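Local coordinates for virulence protein vsdE (Salmonella enterica, PDB 5LQ7), which is a cysteine hydrolase effector that suppresses host immune responses and contributes to the virulence of Salmonella, at residues 37-42 with 92-97; 67-72 with 97-102; 146-151 with 211-216. The protein carries 5 engineered substitutions. All coordinates share one frame; numbering follows the deposited sequence. Where two conformers were deposited one is given.

Overall arrangement
Contacts 1 and 2 sit together in the helical part of the chain, their centres about 12 Å apart; they share Lys97, and along the chain their segments alternate. Strand 94-96 of contact 1 runs into loop 97-102, which packs on the sodium-binding loop 67-72 in contact 2. Contact 3 follows both in sequence and lies on the opposite side of the chain's centre, about 19 Å from contact 1 and 24 Å from contact 2, centre to centre. It joins 209-212 to 147-157 in the four-stranded antiparallel sheet. Helical region and sheet packed together suit the papain-like architecture of this peptidase clan, and helices 76-89 and 108-116 reach both contact 1 and contact 3.

Contact 1. Residues 37-42 with 92-97; sequences DALSIE and DILSSK. Engineered in segment 37-42: Ser40 (natural residue Cys).
Ser40 and Ser95 form the hydrogen-bonded pair at the middle of a short two-stranded antiparallel sheet. Ser40 N donates to Ser95 O at 2.9 Å in a nearly straight bond, and Ser95 N answers with a bond to Ser40 O. The pairing continues beyond the strands through Lys97 N to Ala38 O (2.9 Å) and Glu42 N to Ile93 O (2.8 Å). Both serine side chains project from the same face, where one water bridges them, 2.9 Å from Ser40 OG and 2.9 Å from Ser95 OG; Ser40 is an engineered replacement for a cysteine.

Lys97 reaches back across the end of the sheet. With chi1 at 51° its CG is set beside Ala38 O, 3.3 Å away, and the chain then runs straight until a bend at chi4 drops NZ 3.0 Å from Asp37 O. The ammonium sits above that carbonyl's plane and makes weak bonds to Ala38 O and Ser40 OG as well. Since these carbonyls close helix 29-38, the positive charge probably also gains from the negative end of the helix dipole.

The other face is mostly apolar, with Ser96 its polar member, OG bonded to Asn98 N. Ile41 and Leu94 lie side by side, CG1 of Ile41 3.8 Å from CD2 of Leu94. Just beyond the strand, CG2 of Ile41 meets CG2 of Ile93 at an oblique crossing. Further out, the Glu42 carboxylate turns to the hydroxyl of Tyr64. Leu39, Ile41 and Leu94 bury this face against helices 12-19, 76-89 and 108-116, and Ser95 on the serine face touches Tyr64 of helix 55-65.

Contact 2. Residues 67-72 with 97-102; sequences NTYVHY and KNTASP. With NA (sodium ion), chain D.
A surface sodium site is built on the loop 67-72, and the loop 97-102 lies against it, with Thr99 packed on both Tyr69 and Tyr72. Three protein oxygens hold the ion: Thr68 OG1 is 2.4 Å from the sodium, Tyr69 O is 2.5 Å from it and Tyr72 O is 2.3 Å from it. Three waters make up a sixfold shell. One of these waters also donates to Thr68 O and another accepts from His71 N, which ties the hydration shell back to the loop. Thr68 OG1 is further bonded to Asn66 OD1, a second-shell partner that helps to position this ligand.

The curvature that brings the two tyrosine carbonyls to one ion comes from a type II beta turn from Tyr69 to Tyr72, closed by Tyr72 N bonding to Tyr69 O. That carbonyl oxygen therefore serves the turn and the metal at once. His71 takes the third position of the turn, with the positive phi (79°) that this turn type requires.

A water links the loops, accepting from Tyr69 N at 2.8 Å and donating to Asn98 O at 2.8 Å. Most of the remaining contact is made by side-chain carbons. CG2 of Thr99 stands over one face of the Tyr72 ring, 4.0 Å from its centroid and 19° off the ring normal, in a CH-pi contact. The same methyl touches the edge of the other ring, 3.5 Å from Tyr69 CD2. Thr99 is presented by an Asx turn: Asn98 OD1 accepts from Ala100 N at 2.9 Å, the donor standing well above the plane of the amide carbonyl. At the far end of the contact, the CA-H of Lys97 points to the carbonyl oxygen of Asn67.

Contact 3. Residues 146-151 with 211-216; sequences SSFIIS and VRAYDE
Ile149 O takes two donors: Arg212 N at 2.9 Å and a water at 3.0 Å. The return bond, from Ile149 N to Arg212 O, is 2.8 Å long and close to straight at 171°, with the donor almost in line with the C=O bond. Together these make Ile149 and Arg212 a hydrogen-bonded antiparallel pair, joining edge strand 209-212 to strand 147-157.

The same water has two further partners. It donates to Ser151 OG and accepts from Arg212 NH1 at 3.0 Å, lying in the plane of the guanidinium at its edge. Arg212 leaves the strand with CG between its backbone N and carbonyl carbon (chi1 71°), and its extended chain then lays the flat group across Ile149. CD1 of that isoleucine is 3.8 Å above the guanidinium plane, and its CG2 comes within 3.4 Å of Arg212 NH1. Farther along, CB of Ala213 rests 3.4 Å from Ser147 O and 4.0 Å from Phe148 CD2.

Arg212 also makes two salt bridges, NH2 to Asp112 of helix 108-116 and NH1 to Asp166 of strand 163-172; Asp166 also bonds Ser151 OG. A buried guanidinium, packed on one face by Ile149 and with its orientation fixed by two carboxylates and a water, probably has its charge largely compensated and ties the edge strand to both the sheet and a helix.

Contact 1. Residues 37-42 with 92-97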
loop_
_atom_site.group_PDB
_atom_site.type_symbol
_atom_site.label_atom_id
_atom_site.label_comp_id
_atom_site.label_asym_id
_atom_site.label_seq_id
_atom_site.Cartn_x
_atom_site.Cartn_y
_atom_site.Cartn_z
ATOM N N ASP A 37 9.627 13.933 5.480
ATOM C CA ASP A 37 11.023 13.680 5.138
ATOM C C ASP A 37 11.161 12.515 4.156
ATOM O O ASP A 37 12.029 12.521 3.267
ATOM C CB ASP A 37 11.788 13.389 6.420
ATOM C CG ASP A 37 11.963 14.648 7.289
ATOM O OD1 ASP A 37 11.876 15.790 6.760
ATOM O OD2 ASP A 37 12.156 14.467 8.499
ATOM N N ALA A 38 10.307 11.525 4.309
ATOM C CA ALA A 38 10.315 10.372 3.433
ATOM C C ALA A 38 9.733 10.600 2.048
ATOM O O ALA A 38 10.191 10.030 1.051
ATOM C CB ALA A 38 9.619 9.210 4.089
ATOM N N LEU A 39 8.712 11.422 1.960
ATOM C CA LEU A 39 7.874 11.430 0.788
ATOM C C LEU A 39 8.410 12.314 -0.307
ATOM O O LEU A 39 8.787 13.447 -0.029
ATOM C CB LEU A 39 6.474 11.893 1.212
ATOM C CG LEU A 39 5.346 11.790 0.205
ATOM C CD1 LEU A 39 5.023 10.340 -0.018
ATOM C CD2 LEU A 39 4.122 12.484 0.725
ATOM N N SER A 40 8.445 11.807 -1.542
ATOM C CA SER A 40 8.670 12.635 -2.743
ATOM C C SER A 40 7.408 12.659 -3.600
ATOM O O SER A 40 6.712 11.639 -3.757
ATOM C CB SER A 40 9.814 12.071 -3.591
ATOM O OG SER A 40 11.038 12.256 -2.919
ATOM N N ILE A 41 7.102 13.823 -4.157
ATOM C CA ILE A 41 5.966 14.028 -5.032
ATOM C C ILE A 41 6.475 14.439 -6.405
ATOM O O ILE A 41 7.043 15.526 -6.564
ATOM C CB ILE A 41 5.056 15.112 -4.448
ATOM C CG1 ILE A 41 4.579 14.711 -3.048
ATOM C CG2 ILE A 41 3.878 15.414 -5.367
ATOM C CD1 ILE A 41 3.691 15.726 -2.350
ATOM N N GLU A 42 6.312 13.577 -7.387
ATOM C CA GLU A 42 6.626 13.920 -8.778
ATOM C C GLU A 42 5.327 14.335 -9.470
ATOM O O GLU A 42 4.418 13.538 -9.605
ATOM C CB GLU A 42 7.271 12.750 -9.467
ATOM C CG GLU A 42 7.857 13.044 -10.827
ATOM C CD GLU A 42 9.137 12.284 -11.085
ATOM O OE1 GLU A 42 9.192 11.045 -10.803
ATOM O OE2 GLU A 42 10.096 12.937 -11.567
ATOM N N ASP A 92 3.005 7.388 -11.541
ATOM C CA ASP A 92 4.082 7.328 -10.559
ATOM C C ASP A 92 4.252 8.715 -9.970
ATOM O O ASP A 92 5.009 9.510 -10.486
ATOM C CB ASP A 92 5.370 6.835 -11.216
ATOM C CG ASP A 92 5.339 5.353 -11.597
ATOM O OD1 ASP A 92 4.670 4.561 -10.921
ATOM O OD2 ASP A 92 6.034 4.956 -12.561
ATOM N N ILE A 93 3.508 9.012 -8.906
ATOM C CA ILE A 93 3.539 10.333 -8.265
ATOM C C ILE A 93 4.304 10.300 -6.942
ATOM O O ILE A 93 5.247 11.044 -6.765
ATOM C CB ILE A 93 2.138 10.887 -8.062
ATOM C CG1 ILE A 93 1.432 11.003 -9.424
ATOM C CG2 ILE A 93 2.172 12.212 -7.299
ATOM C CD1 ILE A 93 0.005 11.405 -9.344
ATOM N N LEU A 94 3.827 9.481 -6.013
ATOM C CA LEU A 94 4.438 9.375 -4.668
ATOM C C LEU A 94 5.486 8.276 -4.561
ATOM O O LEU A 94 5.366 7.185 -5.138
ATOM C CB LEU A 94 3.324 9.105 -3.663
ATOM C CG LEU A 94 2.164 10.074 -3.581
ATOM C CD1 LEU A 94 1.181 9.664 -2.472
ATOM C CD2 LEU A 94 2.668 11.486 -3.350
ATOM N N SER A 95 6.555 8.561 -3.836
ATOM C CA SER A 95 7.543 7.565 -3.551
ATOM C C SER A 95 8.145 7.884 -2.191
ATOM O O SER A 95 7.940 8.992 -1.656
ATOM C CB SER A 95 8.623 7.509 -4.620
ATOM O OG SER A 95 9.292 8.742 -4.709
ATOM N N SER A 96 8.826 6.901 -1.632
ATOM C CA SER A 96 9.426 7.048 -0.302
ATOM C C SER A 96 10.930 6.771 -0.307
ATOM O O SER A 96 11.388 5.827 -0.891
ATOM C CB SER A 96 8.747 6.121 0.696
ATOM O OG SER A 96 9.491 6.136 1.922
ATOM N N LYS A 97 11.658 7.627 0.415
ATOM C CA LYS A 97 13.152 7.422 0.678
ATOM C C LYS A 97 13.353 7.334 2.168
ATOM O O LYS A 97 14.422 7.658 2.693
ATOM C CB LYS A 97 13.930 8.583 0.051
ATOM C CG LYS A 97 13.387 9.939 0.458
ATOM C CD LYS A 97 14.161 11.107 -0.129
ATOM C CE LYS A 97 13.668 12.437 0.431
ATOM N NZ LYS A 97 12.180 12.616 0.235
HETATM O O HOH W 1 11.565 9.359 -3.086
#

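Contact 2. Residues 67-72 with 97-102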
loop_
_atom_site.group_PDB
_atom_site.type_symbol
_atom_site.label_atom_id
_atom_site.label_comp_id
_atom_site.label_asym_id
_atom_site.label_seq_id
_atom_site.Cartn_x
_atom_site.Cartn_y
_atom_site.Cartn_z
ATOM N N ASN A 67 11.895 3.943 -3.026
ATOM C CA ASN A 67 13.121 4.658 -3.436
ATOM C C ASN A 67 14.047 4.762 -2.238
ATOM O O ASN A 67 14.760 5.767 -2.073
ATOM C CB ASN A 67 12.739 6.034 -3.973
ATOM C CG ASN A 67 13.885 6.723 -4.658
ATOM O OD1 ASN A 67 14.743 6.081 -5.257
ATOM N ND2 ASN A 67 13.901 8.015 -4.577
ATOM N N THR A 68 13.993 3.764 -1.366
ATOM C CA THR A 68 14.775 3.794 -0.122
ATOM C C THR A 68 16.243 3.612 -0.486
ATOM O O THR A 68 16.582 3.048 -1.531
ATOM C CB THR A 68 14.358 2.696 0.871
ATOM O OG1 THR A 68 14.441 1.396 0.252
ATOM C CG2 THR A 68 12.902 2.955 1.335
ATOM N N TYR A 69 17.108 4.088 0.401
ATOM C CA TYR A 69 18.545 3.844 0.248
ATOM C C TYR A 69 18.838 2.371 0.412
ATOM O O TYR A 69 18.085 1.616 1.045
ATOM C CB TYR A 69 19.327 4.678 1.309
ATOM C CG TYR A 69 19.155 6.160 1.152
ATOM C CD1 TYR A 69 19.704 6.836 0.059
ATOM C CD2 TYR A 69 18.419 6.897 2.081
ATOM C CE1 TYR A 69 19.527 8.198 -0.097
ATOM C CE2 TYR A 69 18.206 8.272 1.916
ATOM C CZ TYR A 69 18.766 8.916 0.828
ATOM O OH TYR A 69 18.608 10.272 0.637
ATOM N N VAL A 70 19.971 1.923 -0.135
ATOM C CA VAL A 70 20.441 0.559 0.151
ATOM C C VAL A 70 20.699 0.495 1.652
ATOM O O VAL A 70 21.164 1.475 2.246
ATOM C CB VAL A 70 21.717 0.176 -0.672
ATOM C CG1 VAL A 70 22.199 -1.218 -0.301
ATOM C CG2 VAL A 70 21.402 0.218 -2.167
ATOM N N HIS A 71 20.354 -0.635 2.247
ATOM C CA HIS A 71 20.459 -0.864 3.714
ATOM C C HIS A 71 19.337 -0.243 4.535
ATOM O O HIS A 71 19.340 -0.352 5.757
ATOM C CB HIS A 71 21.795 -0.400 4.317
ATOM C CG HIS A 71 22.987 -0.932 3.586
ATOM N ND1 HIS A 71 23.152 -2.277 3.323
ATOM C CD2 HIS A 71 24.061 -0.303 3.052
ATOM C CE1 HIS A 71 24.274 -2.451 2.640
ATOM N NE2 HIS A 71 24.842 -1.270 2.464
ATOM N N TYR A 72 18.395 0.426 3.888
ATOM C CA TYR A 72 17.181 0.884 4.607
ATOM C C TYR A 72 15.977 0.239 3.929
ATOM O O TYR A 72 15.954 0.108 2.719
ATOM C CB TYR A 72 17.023 2.383 4.542
ATOM C CG TYR A 72 18.078 3.154 5.297
ATOM C CD1 TYR A 72 19.377 3.341 4.742
ATOM C CD2 TYR A 72 17.799 3.683 6.547
ATOM C CE1 TYR A 72 20.342 4.081 5.425
ATOM C CE2 TYR A 72 18.748 4.420 7.220
ATOM C CZ TYR A 72 20.007 4.616 6.668
ATOM O OH TYR A 72 20.939 5.351 7.404
ATOM N N LYS A 97 11.658 7.627 0.415
ATOM C CA LYS A 97 13.152 7.422 0.678
ATOM C C LYS A 97 13.353 7.334 2.168
ATOM O O LYS A 97 14.422 7.658 2.693
ATOM C CB LYS A 97 13.930 8.583 0.051
ATOM C CG LYS A 97 13.387 9.939 0.458
ATOM C CD LYS A 97 14.161 11.107 -0.129
ATOM C CE LYS A 97 13.668 12.437 0.431
ATOM N NZ LYS A 97 12.180 12.616 0.235
ATOM N N ASN A 98 12.317 6.882 2.869
ATOM C CA ASN A 98 12.289 6.792 4.336
ATOM C C ASN A 98 13.499 6.064 4.977
ATOM O O ASN A 98 13.776 4.901 4.674
ATOM C CB ASN A 98 10.999 6.022 4.740
ATOM C CG ASN A 98 10.644 6.164 6.207
ATOM O OD1 ASN A 98 11.263 6.943 6.955
ATOM N ND2 ASN A 98 9.614 5.409 6.638
ATOM N N THR A 99 14.181 6.750 5.895
ATOM C CA THR A 99 15.294 6.135 6.630
ATOM C C THR A 99 14.890 5.776 8.054
ATOM O O THR A 99 15.692 5.229 8.812
ATOM C CB THR A 99 16.521 7.107 6.720
ATOM O OG1 THR A 99 16.111 8.355 7.274
ATOM C CG2 THR A 99 17.134 7.355 5.342
ATOM N N ALA A 100 13.646 6.074 8.421
ATOM C CA ALA A 100 13.141 5.792 9.780
ATOM C C ALA A 100 12.776 4.300 9.954
ATOM O O ALA A 100 12.910 3.465 9.031
ATOM C CB ALA A 100 11.937 6.709 10.070
ATOM N N SER A 101 12.321 3.953 11.156
ATOM C CA SER A 101 12.026 2.575 11.508
ATOM C C SER A 101 10.980 1.949 10.583
ATOM O O SER A 101 9.941 2.574 10.276
ATOM C CB SER A 101 11.552 2.471 12.932
ATOM O OG SER A 101 11.236 1.133 13.261
ATOM N N PRO A 102 11.232 0.707 10.154
ATOM C CA PRO A 102 10.189 -0.041 9.377
ATOM C C PRO A 102 8.995 -0.400 10.206
ATOM O O PRO A 102 7.943 -0.672 9.667
ATOM C CB PRO A 102 10.935 -1.299 8.902
ATOM C CG PRO A 102 12.414 -0.880 8.914
ATOM C CD PRO A 102 12.546 0.020 10.101
HETATM NA NA NA D . 16.312 -0.042 0.468
HETATM O O HOH W 2 16.961 -0.078 -1.776
HETATM O O HOH W 3 15.838 5.075 2.751
HETATM O O HOH W 4 17.963 -1.998 0.748
HETATM O O HOH W 5 14.700 -1.796 0.255
#

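Contact 3. Residues 146-151 with 211-216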
loop_
_atom_site.group_PDB
_atom_site.type_symbol
_atom_site.label_atom_id
_atom_site.label_comp_id
_atom_site.label_asym_id
_atom_site.label_seq_id
_atom_site.Cartn_x
_atom_site.Cartn_y
_atom_site.Cartn_z
ATOM N N SER A 146 -10.988 -2.720 -7.789
ATOM C CA SER A 146 -9.884 -3.550 -8.268
ATOM C C SER A 146 -8.544 -3.259 -7.593
ATOM O O SER A 146 -7.563 -3.825 -7.991
ATOM C CB SER A 146 -9.743 -3.339 -9.752
ATOM O OG SER A 146 -9.494 -1.998 -10.030
ATOM N N SER A 147 -8.514 -2.355 -6.611
ATOM C CA SER A 147 -7.268 -2.012 -5.958
ATOM C C SER A 147 -7.510 -1.811 -4.477
ATOM O O SER A 147 -8.417 -1.061 -4.094
ATOM C CB SER A 147 -6.663 -0.774 -6.600
ATOM O OG SER A 147 -5.476 -0.334 -5.932
ATOM N N PHE A 148 -6.662 -2.413 -3.650
ATOM C CA PHE A 148 -6.862 -2.447 -2.213
ATOM C C PHE A 148 -5.552 -2.383 -1.456
ATOM O O PHE A 148 -4.514 -2.844 -1.954
ATOM C CB PHE A 148 -7.576 -3.728 -1.744
ATOM C CG PHE A 148 -8.919 -3.963 -2.410
ATOM C CD1 PHE A 148 -8.966 -4.580 -3.641
ATOM C CD2 PHE A 148 -10.061 -3.447 -1.841
ATOM C CE1 PHE A 148 -10.195 -4.754 -4.294
ATOM C CE2 PHE A 148 -11.312 -3.638 -2.521
ATOM C CZ PHE A 148 -11.311 -4.256 -3.726
ATOM N N ILE A 149 -5.622 -1.886 -0.246
ATOM C CA ILE A 149 -4.536 -2.013 0.745
ATOM C C ILE A 149 -4.959 -3.086 1.737
ATOM O O ILE A 149 -6.102 -3.107 2.240
ATOM C CB ILE A 149 -4.263 -0.709 1.501
ATOM C CG1 ILE A 149 -3.980 0.445 0.513
ATOM C CG2 ILE A 149 -3.081 -0.874 2.413
ATOM C CD1 ILE A 149 -3.879 1.840 1.180
ATOM N N ILE A 150 -4.044 -4.023 1.985
ATOM C CA ILE A 150 -4.269 -5.125 2.906
ATOM C C ILE A 150 -3.462 -4.865 4.169
ATOM O O ILE A 150 -2.277 -4.514 4.067
ATOM C CB ILE A 150 -3.800 -6.469 2.320
ATOM C CG1 ILE A 150 -4.178 -6.592 0.820
ATOM C CG2 ILE A 150 -4.302 -7.631 3.165
ATOM C CD1 ILE A 150 -5.582 -6.538 0.568
ATOM N N SER A 151 -4.089 -5.010 5.308
ATOM C CA SER A 151 -3.412 -4.903 6.633
ATOM C C SER A 151 -3.457 -6.250 7.268
ATOM O O SER A 151 -4.506 -6.887 7.327
ATOM C CB SER A 151 -4.095 -3.865 7.525
ATOM O OG SER A 151 -4.015 -2.617 6.961
ATOM N N VAL A 211 -9.106 -5.204 4.709
ATOM C CA VAL A 211 -8.892 -4.557 3.420
ATOM C C VAL A 211 -9.502 -3.174 3.427
ATOM O O VAL A 211 -10.530 -2.918 4.075
ATOM C CB VAL A 211 -9.404 -5.385 2.194
ATOM C CG1 VAL A 211 -8.820 -6.804 2.200
ATOM C CG2 VAL A 211 -10.931 -5.438 2.113
ATOM N N ARG A 212 -8.849 -2.244 2.734
ATOM C CA ARG A 212 -9.383 -0.877 2.585
ATOM C C ARG A 212 -9.000 -0.285 1.254
ATOM O O ARG A 212 -8.070 -0.761 0.592
ATOM C CB ARG A 212 -8.922 0.008 3.728
ATOM C CG ARG A 212 -7.477 0.401 3.738
ATOM C CD ARG A 212 -7.101 1.063 5.074
ATOM N NE ARG A 212 -5.901 1.939 4.995
ATOM C CZ ARG A 212 -4.642 1.523 5.103
ATOM N NH1 ARG A 212 -4.366 0.259 5.302
ATOM N NH2 ARG A 212 -3.662 2.399 4.973
ATOM N N ALA A 213 -9.712 0.727 0.821
ATOM C CA ALA A 213 -9.483 1.313 -0.477
ATOM C C ALA A 213 -9.970 2.737 -0.512
ATOM O O ALA A 213 -10.965 3.093 0.180
ATOM C CB ALA A 213 -10.151 0.518 -1.601
ATOM N N TYR A 214 -9.275 3.540 -1.285
ATOM C CA TYR A 214 -9.635 4.922 -1.545
ATOM C C TYR A 214 -10.649 4.996 -2.661
ATOM O O TYR A 214 -10.461 4.405 -3.695
ATOM C CB TYR A 214 -8.383 5.717 -1.966
ATOM C CG TYR A 214 -8.645 7.150 -2.334
ATOM C CD1 TYR A 214 -9.140 8.051 -1.396
ATOM C CD2 TYR A 214 -8.382 7.605 -3.611
ATOM C CE1 TYR A 214 -9.338 9.366 -1.722
ATOM C CE2 TYR A 214 -8.583 8.942 -3.961
ATOM C CZ TYR A 214 -9.076 9.804 -2.996
ATOM O OH TYR A 214 -9.304 11.132 -3.334
ATOM N N ASP A 215 -11.694 5.771 -2.416
ATOM C CA ASP A 215 -12.774 5.989 -3.373
ATOM C C ASP A 215 -12.909 7.502 -3.584
ATOM O O ASP A 215 -12.856 8.253 -2.644
ATOM C CB ASP A 215 -14.063 5.351 -2.818
ATOM C CG ASP A 215 -15.294 5.747 -3.584
ATOM O OD1 ASP A 215 -15.416 5.356 -4.766
ATOM O OD2 ASP A 215 -16.154 6.444 -2.992
ATOM N N GLU A 216 -13.002 7.931 -4.832
ATOM C CA GLU A 216 -13.237 9.343 -5.164
ATOM C C GLU A 216 -14.724 9.538 -5.467
ATOM O O GLU A 216 -15.526 9.721 -4.546
ATOM C CB GLU A 216 -12.367 9.787 -6.354
ATOM C CG GLU A 216 -11.182 10.676 -5.953
ATOM C CD GLU A 216 -10.178 10.904 -7.093
ATOM O OE1 GLU A 216 -10.349 10.264 -8.166
ATOM O OE2 GLU A 216 -9.200 11.699 -6.921
HETATM O O HOH W 6 -6.067 -2.238 5.123
#